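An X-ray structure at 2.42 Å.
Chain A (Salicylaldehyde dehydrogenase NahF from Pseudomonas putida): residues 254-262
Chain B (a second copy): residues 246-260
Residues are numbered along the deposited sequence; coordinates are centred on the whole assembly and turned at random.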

ATOM      1  N   ALA A 254      -3.065 -11.114  -2.982  1.00 29.57           N
ATOM      2  CA  ALA A 254      -2.187 -10.356  -2.099  1.00 23.88           C
ATOM      3  C   ALA A 254      -1.201 -11.278  -1.397  1.00 24.71           C
ATOM      4  O   ALA A 254      -0.041 -10.923  -1.207  1.00 32.92           O
ATOM      5  CB  ALA A 254      -3.003  -9.567  -1.087  1.00 27.89           C
ATOM      6  N   GLN A 255      -1.667 -12.464  -1.022  1.00 25.57           N
ATOM      7  CA  GLN A 255      -0.798 -13.467  -0.416  1.00 27.04           C
ATOM      8  C   GLN A 255       0.347 -13.851  -1.349  1.00 30.62           C
ATOM      9  O   GLN A 255       1.479 -14.064  -0.908  1.00 37.10           O
ATOM     10  CB  GLN A 255      -1.603 -14.703  -0.009  1.00 27.49           C
ATOM     11  CG  GLN A 255      -2.549 -14.448   1.146  1.00 27.47           C
ATOM     12  CD  GLN A 255      -3.382 -15.654   1.508  1.00 38.88           C
ATOM     13  OE1 GLN A 255      -4.604 -15.653   1.328  1.00 38.26           O
ATOM     14  NE2 GLN A 255      -2.733 -16.691   2.038  1.00 38.27           N
ATOM     15  N   LYS A 256       0.054 -13.919  -2.643  1.00 29.37           N
ATOM     16  CA  LYS A 256       1.075 -14.250  -3.625  1.00 27.90           C
ATOM     17  C   LYS A 256       2.053 -13.095  -3.766  1.00 27.23           C
ATOM     18  O   LYS A 256       3.267 -13.299  -3.804  1.00 26.63           O
ATOM     19  CB  LYS A 256       0.441 -14.588  -4.975  1.00 27.27           C
ATOM     20  CG  LYS A 256      -0.434 -15.833  -4.949  1.00 34.12           C
ATOM     21  CD  LYS A 256       0.400 -17.101  -4.807  1.00 45.31           C
ATOM     22  CE  LYS A 256      -0.468 -18.349  -4.941  1.00 51.56           C
ATOM     23  NZ  LYS A 256       0.325 -19.607  -4.797  1.00 56.88           N
ATOM     24  N   ALA A 257       1.524 -11.880  -3.830  1.00 25.09           N
ATOM     25  CA  ALA A 257       2.372 -10.707  -3.977  1.00 24.38           C
ATOM     26  C   ALA A 257       3.249 -10.489  -2.739  1.00 39.53           C
ATOM     27  O   ALA A 257       4.346  -9.920  -2.826  1.00 30.67           O
ATOM     28  CB  ALA A 257       1.535  -9.491  -4.255  1.00 23.42           C
ATOM     29  N   ALA A 258       2.765 -10.945  -1.588  1.00 35.69           N
ATOM     30  CA  ALA A 258       3.532 -10.836  -0.355  1.00 31.67           C
ATOM     31  C   ALA A 258       4.773 -11.724  -0.392  1.00 38.54           C
ATOM     32  O   ALA A 258       5.809 -11.378   0.180  1.00 41.97           O
ATOM     33  CB  ALA A 258       2.669 -11.177   0.833  1.00 28.43           C
ATOM     34  N   GLN A 259       4.675 -12.862  -1.072  1.00 38.01           N
ATOM     35  CA  GLN A 259       5.812 -13.771  -1.199  1.00 33.09           C
ATOM     36  C   GLN A 259       6.942 -13.119  -1.993  1.00 34.38           C
ATOM     37  O   GLN A 259       8.108 -13.516  -1.876  1.00 33.60           O
ATOM     38  CB  GLN A 259       5.392 -15.091  -1.853  1.00 28.60           C
ATOM     39  CG  GLN A 259       4.297 -15.832  -1.105  1.00 29.35           C
ATOM     40  CD  GLN A 259       3.853 -17.089  -1.827  1.00 39.06           C
ATOM     41  OE1 GLN A 259       4.674 -17.843  -2.352  1.00 37.77           O
ATOM     42  NE2 GLN A 259       2.542 -17.321  -1.861  1.00 45.91           N
ATOM     43  N   HIS A 260       6.591 -12.109  -2.790  1.00 33.69           N
ATOM     44  CA  HIS A 260       7.578 -11.366  -3.574  1.00 32.21           C
ATOM     45  C   HIS A 260       7.615  -9.880  -3.211  1.00 30.81           C
ATOM     46  O   HIS A 260       8.162  -9.068  -3.964  1.00 26.59           O
ATOM     47  CB  HIS A 260       7.318 -11.543  -5.070  1.00 30.89           C
ATOM     48  CG  HIS A 260       7.226 -12.975  -5.492  1.00 31.21           C
ATOM     49  ND1 HIS A 260       8.325 -13.800  -5.570  1.00 29.00           N
ATOM     50  CD2 HIS A 260       6.159 -13.736  -5.839  1.00 33.38           C
ATOM     51  CE1 HIS A 260       7.944 -15.004  -5.956  1.00 34.32           C
ATOM     52  NE2 HIS A 260       6.636 -14.992  -6.128  1.00 35.25           N
ATOM     53  N   LEU A 261       7.032  -9.541  -2.059  1.00 28.44           N
ATOM     54  CA  LEU A 261       7.044  -8.174  -1.527  1.00 26.73           C
ATOM     55  C   LEU A 261       6.534  -7.126  -2.518  1.00 24.76           C
ATOM     56  O   LEU A 261       7.062  -6.013  -2.572  1.00 25.24           O
ATOM     57  CB  LEU A 261       8.453  -7.772  -1.039  1.00 25.28           C
ATOM     58  CG  LEU A 261       9.102  -8.362   0.223  1.00 27.21           C
ATOM     59  CD1 LEU A 261       8.163  -8.298   1.418  1.00 25.08           C
ATOM     60  CD2 LEU A 261       9.577  -9.792   0.000  1.00 38.40           C
ATOM     61  N   LYS A 262       5.517  -7.469  -3.301  1.00 22.96           N
ATOM     62  CA  LYS A 262       5.012  -6.531  -4.298  1.00 22.19           C
ATOM     63  C   LYS A 262       3.779  -5.797  -3.804  1.00 21.62           C
ATOM     64  O   LYS A 262       2.895  -6.385  -3.191  1.00 23.56           O
ATOM     65  CB  LYS A 262       4.738  -7.237  -5.628  1.00 22.41           C
ATOM     66  CG  LYS A 262       5.910  -8.081  -6.096  1.00 41.14           C
ATOM     67  CD  LYS A 262       6.036  -8.094  -7.596  1.00 23.08           C
ATOM     68  CE  LYS A 262       7.172  -9.001  -8.038  1.00 30.46           C
ATOM     69  NZ  LYS A 262       7.268  -9.073  -9.524  1.00 23.97           N
TER
ATOM     70  N   SER B 246      13.921  -7.431   8.665  1.00 26.80           N
ATOM     71  CA  SER B 246      14.440  -8.183   7.523  1.00 28.07           C
ATOM     72  C   SER B 246      13.379  -8.520   6.483  1.00 26.72           C
ATOM     73  O   SER B 246      12.221  -8.787   6.818  1.00 24.08           O
ATOM     74  CB  SER B 246      15.122  -9.473   7.987  1.00 32.71           C
ATOM     75  OG  SER B 246      14.183 -10.384   8.530  1.00 25.63           O
ATOM     76  N   THR B 247      13.796  -8.507   5.220  1.00 28.78           N
ATOM     77  CA  THR B 247      12.948  -8.890   4.102  1.00 26.55           C
ATOM     78  C   THR B 247      12.333 -10.260   4.344  1.00 28.42           C
ATOM     79  O   THR B 247      11.129 -10.454   4.156  1.00 35.81           O
ATOM     80  CB  THR B 247      13.764  -8.931   2.801  1.00 40.37           C
ATOM     81  OG1 THR B 247      14.386  -7.658   2.592  1.00 45.92           O
ATOM     82  CG2 THR B 247      12.867  -9.263   1.614  1.00 45.58           C
ATOM     83  N   ARG B 248      13.184 -11.196   4.763  1.00 28.90           N
ATOM     84  CA  ARG B 248      12.791 -12.539   5.193  1.00 34.85           C
ATOM     85  C   ARG B 248      11.509 -12.517   6.038  1.00 36.56           C
ATOM     86  O   ARG B 248      10.504 -13.143   5.685  1.00 40.46           O
ATOM     87  CB  ARG B 248      13.962 -13.164   5.971  1.00 44.17           C
ATOM     88  CG  ARG B 248      13.694 -14.470   6.712  1.00 48.74           C
ATOM     89  CD  ARG B 248      14.871 -14.818   7.658  1.00 59.83           C
ATOM     90  NE  ARG B 248      14.845 -14.105   8.946  1.00 65.09           N
ATOM     91  CZ  ARG B 248      15.784 -13.251   9.364  1.00 63.40           C
ATOM     92  NH1 ARG B 248      15.675 -12.657  10.551  1.00 27.89           N
ATOM     93  NH2 ARG B 248      16.836 -12.990   8.595  1.00 58.34           N
ATOM     94  N   VAL B 249      11.534 -11.763   7.131  1.00 29.43           N
ATOM     95  CA  VAL B 249      10.388 -11.692   8.032  1.00 29.35           C
ATOM     96  C   VAL B 249       9.254 -10.832   7.460  1.00 32.04           C
ATOM     97  O   VAL B 249       8.068 -11.128   7.662  1.00 26.23           O
ATOM     98  CB  VAL B 249      10.809 -11.169   9.421  1.00 25.98           C
ATOM     99  CG1 VAL B 249       9.641 -11.201  10.382  1.00 25.95           C
ATOM    100  CG2 VAL B 249      11.958 -11.998   9.965  1.00 26.70           C
ATOM    101  N   GLY B 250       9.630  -9.772   6.747  1.00 34.61           N
ATOM    102  CA  GLY B 250       8.675  -8.847   6.164  1.00 29.55           C
ATOM    103  C   GLY B 250       7.668  -9.524   5.253  1.00 34.95           C
ATOM    104  O   GLY B 250       6.464  -9.234   5.316  1.00 30.45           O
ATOM    105  N   SER B 251       8.157 -10.427   4.404  1.00 35.84           N
ATOM    106  CA  SER B 251       7.282 -11.195   3.524  1.00 28.60           C
ATOM    107  C   SER B 251       6.262 -11.999   4.332  1.00 27.41           C
ATOM    108  O   SER B 251       5.065 -11.985   4.038  1.00 25.73           O
ATOM    109  CB  SER B 251       8.096 -12.133   2.633  1.00 28.09           C
ATOM    110  OG  SER B 251       7.241 -12.963   1.864  1.00 28.00           O
ATOM    111  N   ILE B 252       6.751 -12.686   5.358  1.00 31.86           N
ATOM    112  CA  ILE B 252       5.899 -13.469   6.238  1.00 26.97           C
ATOM    113  C   ILE B 252       4.820 -12.615   6.909  1.00 26.34           C
ATOM    114  O   ILE B 252       3.655 -13.012   6.950  1.00 26.68           O
ATOM    115  CB  ILE B 252       6.741 -14.208   7.283  1.00 29.19           C
ATOM    116  CG1 ILE B 252       7.739 -15.127   6.579  1.00 28.41           C
ATOM    117  CG2 ILE B 252       5.857 -15.011   8.216  1.00 30.99           C
ATOM    118  CD1 ILE B 252       8.648 -15.872   7.527  1.00 39.23           C
ATOM    119  N   ILE B 253       5.205 -11.444   7.417  1.00 25.50           N
ATOM    120  CA  ILE B 253       4.240 -10.497   7.981  1.00 26.13           C
ATOM    121  C   ILE B 253       3.175 -10.115   6.950  1.00 27.00           C
ATOM    122  O   ILE B 253       1.975 -10.146   7.241  1.00 24.62           O
ATOM    123  CB  ILE B 253       4.934  -9.220   8.554  1.00 28.23           C
ATOM    124  CG1 ILE B 253       5.019  -9.288  10.080  1.00 24.82           C
ATOM    125  CG2 ILE B 253       4.175  -7.966   8.201  1.00 23.18           C
ATOM    126  CD1 ILE B 253       6.093 -10.195  10.588  1.00 27.05           C
ATOM    127  N   ALA B 254       3.618  -9.786   5.740  1.00 29.57           N
ATOM    128  CA  ALA B 254       2.708  -9.330   4.696  1.00 23.88           C
ATOM    129  C   ALA B 254       1.775 -10.452   4.263  1.00 24.71           C
ATOM    130  O   ALA B 254       0.600 -10.220   3.996  1.00 32.92           O
ATOM    131  CB  ALA B 254       3.489  -8.789   3.508  1.00 27.89           C
ATOM    132  N   GLN B 255       2.305 -11.669   4.205  1.00 25.57           N
ATOM    133  CA  GLN B 255       1.494 -12.838   3.886  1.00 27.04           C
ATOM    134  C   GLN B 255       0.364 -13.027   4.895  1.00 30.62           C
ATOM    135  O   GLN B 255      -0.753 -13.405   4.532  1.00 37.10           O
ATOM    136  CB  GLN B 255       2.364 -14.094   3.808  1.00 27.49           C
ATOM    137  CG  GLN B 255       3.303 -14.099   2.620  1.00 27.47           C
ATOM    138  CD  GLN B 255       4.201 -15.313   2.577  1.00 38.88           C
ATOM    139  OE1 GLN B 255       5.419 -15.201   2.742  1.00 38.26           O
ATOM    140  NE2 GLN B 255       3.610 -16.484   2.338  1.00 38.27           N
ATOM    141  N   LYS B 256       0.651 -12.742   6.160  1.00 29.37           N
ATOM    142  CA  LYS B 256      -0.358 -12.860   7.201  1.00 27.90           C
ATOM    143  C   LYS B 256      -1.395 -11.761   7.045  1.00 27.23           C
ATOM    144  O   LYS B 256      -2.598 -12.011   7.142  1.00 26.63           O
ATOM    145  CB  LYS B 256       0.284 -12.803   8.588  1.00 27.27           C
ATOM    146  CG  LYS B 256       1.222 -13.965   8.880  1.00 34.12           C
ATOM    147  CD  LYS B 256       0.456 -15.268   9.077  1.00 45.31           C
ATOM    148  CE  LYS B 256       1.386 -16.392   9.525  1.00 51.56           C
ATOM    149  NZ  LYS B 256       0.661 -17.683   9.717  1.00 56.88           N
ATOM    150  N   ALA B 257      -0.931 -10.544   6.788  1.00 25.09           N
ATOM    151  CA  ALA B 257      -1.840  -9.419   6.633  1.00 24.38           C
ATOM    152  C   ALA B 257      -2.719  -9.575   5.386  1.00 39.53           C
ATOM    153  O   ALA B 257      -3.844  -9.061   5.330  1.00 30.67           O
ATOM    154  CB  ALA B 257      -1.069  -8.130   6.580  1.00 23.42           C
ATOM    155  N   ALA B 258      -2.204 -10.288   4.389  1.00 35.69           N
ATOM    156  CA  ALA B 258      -2.967 -10.542   3.175  1.00 31.67           C
ATOM    157  C   ALA B 258      -4.161 -11.453   3.449  1.00 38.54           C
ATOM    158  O   ALA B 258      -5.208 -11.322   2.814  1.00 41.97           O
ATOM    159  CB  ALA B 258      -2.079 -11.134   2.110  1.00 28.43           C
ATOM    160  N   GLN B 259      -4.008 -12.370   4.401  1.00 38.01           N
ATOM    161  CA  GLN B 259      -5.097 -13.273   4.766  1.00 33.09           C
ATOM    162  C   GLN B 259      -6.265 -12.496   5.372  1.00 34.38           C
ATOM    163  O   GLN B 259      -7.407 -12.971   5.370  1.00 33.60           O
ATOM    164  CB  GLN B 259      -4.613 -14.354   5.738  1.00 28.60           C
ATOM    165  CG  GLN B 259      -3.477 -15.206   5.200  1.00 29.35           C
ATOM    166  CD  GLN B 259      -2.972 -16.209   6.219  1.00 39.06           C
ATOM    167  OE1 GLN B 259      -3.757 -16.842   6.928  1.00 37.77           O
ATOM    168  NE2 GLN B 259      -1.652 -16.355   6.303  1.00 45.91           N
ATOM    169  N   HIS B 260      -5.973 -11.298   5.878  1.00 33.69           N
ATOM    170  CA  HIS B 260      -7.001 -10.429   6.449  1.00 32.21           C
ATOM    171  C   HIS B 260      -7.114  -9.093   5.714  1.00 30.81           C
ATOM    172  O   HIS B 260      -7.706  -8.143   6.234  1.00 26.59           O
ATOM    173  CB  HIS B 260      -6.743 -10.199   7.938  1.00 30.89           C
ATOM    174  CG  HIS B 260      -6.580 -11.465   8.716  1.00 31.21           C
ATOM    175  ND1 HIS B 260      -7.635 -12.298   9.013  1.00 29.00           N
ATOM    176  CD2 HIS B 260      -5.477 -12.054   9.241  1.00 33.38           C
ATOM    177  CE1 HIS B 260      -7.195 -13.339   9.695  1.00 34.32           C
ATOM    178  NE2 HIS B 260      -5.890 -13.216   9.849  1.00 35.25           N
TER

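The two helices run antiparallel (175° between axes, 8.1 Å at closest approach), with Q255(A) and Q255(B) in register, their CA atoms 4.9 Å apart. Together the stretches bury 479 Å², and Q255(A), L261(A) and A258(A) cover most on their side.

Q255(A) starts sideways, but its m, t side chain extends along the partner helix: CG lies 3.5 Å from A258(B) CB, and NE2 3.6 Å from Q259(B) CG. These are packing distances, so here the long methylene stem serves as apolar surface while OE1 is hydrogen-bonded elsewhere in the structure. Q255(B) repeats the arrangement against A258(A), CG to CB again 3.5 Å.

A258(A) points toward the partner, and its methyl fits close to backbone: CB is 3.6 Å from A254(B) C and 3.4 Å from Q255(B) N. CB of A258(A) also meets CB of A254(B) at 3.7 Å, alanine against alanine, which suits so short an approach.

Beyond the helix, L261(A) turns its end inward. CD2 packs 3.7 Å from T247(B) CG2, and CD1 lies 4.1 Å from G250(B) C, where the partner has no side chain.

The polar contact is S251(B) OG, 2.7 Å from A258(A) O and 3.0 Å from Q255(B) OE1; which acceptor takes its proton is open.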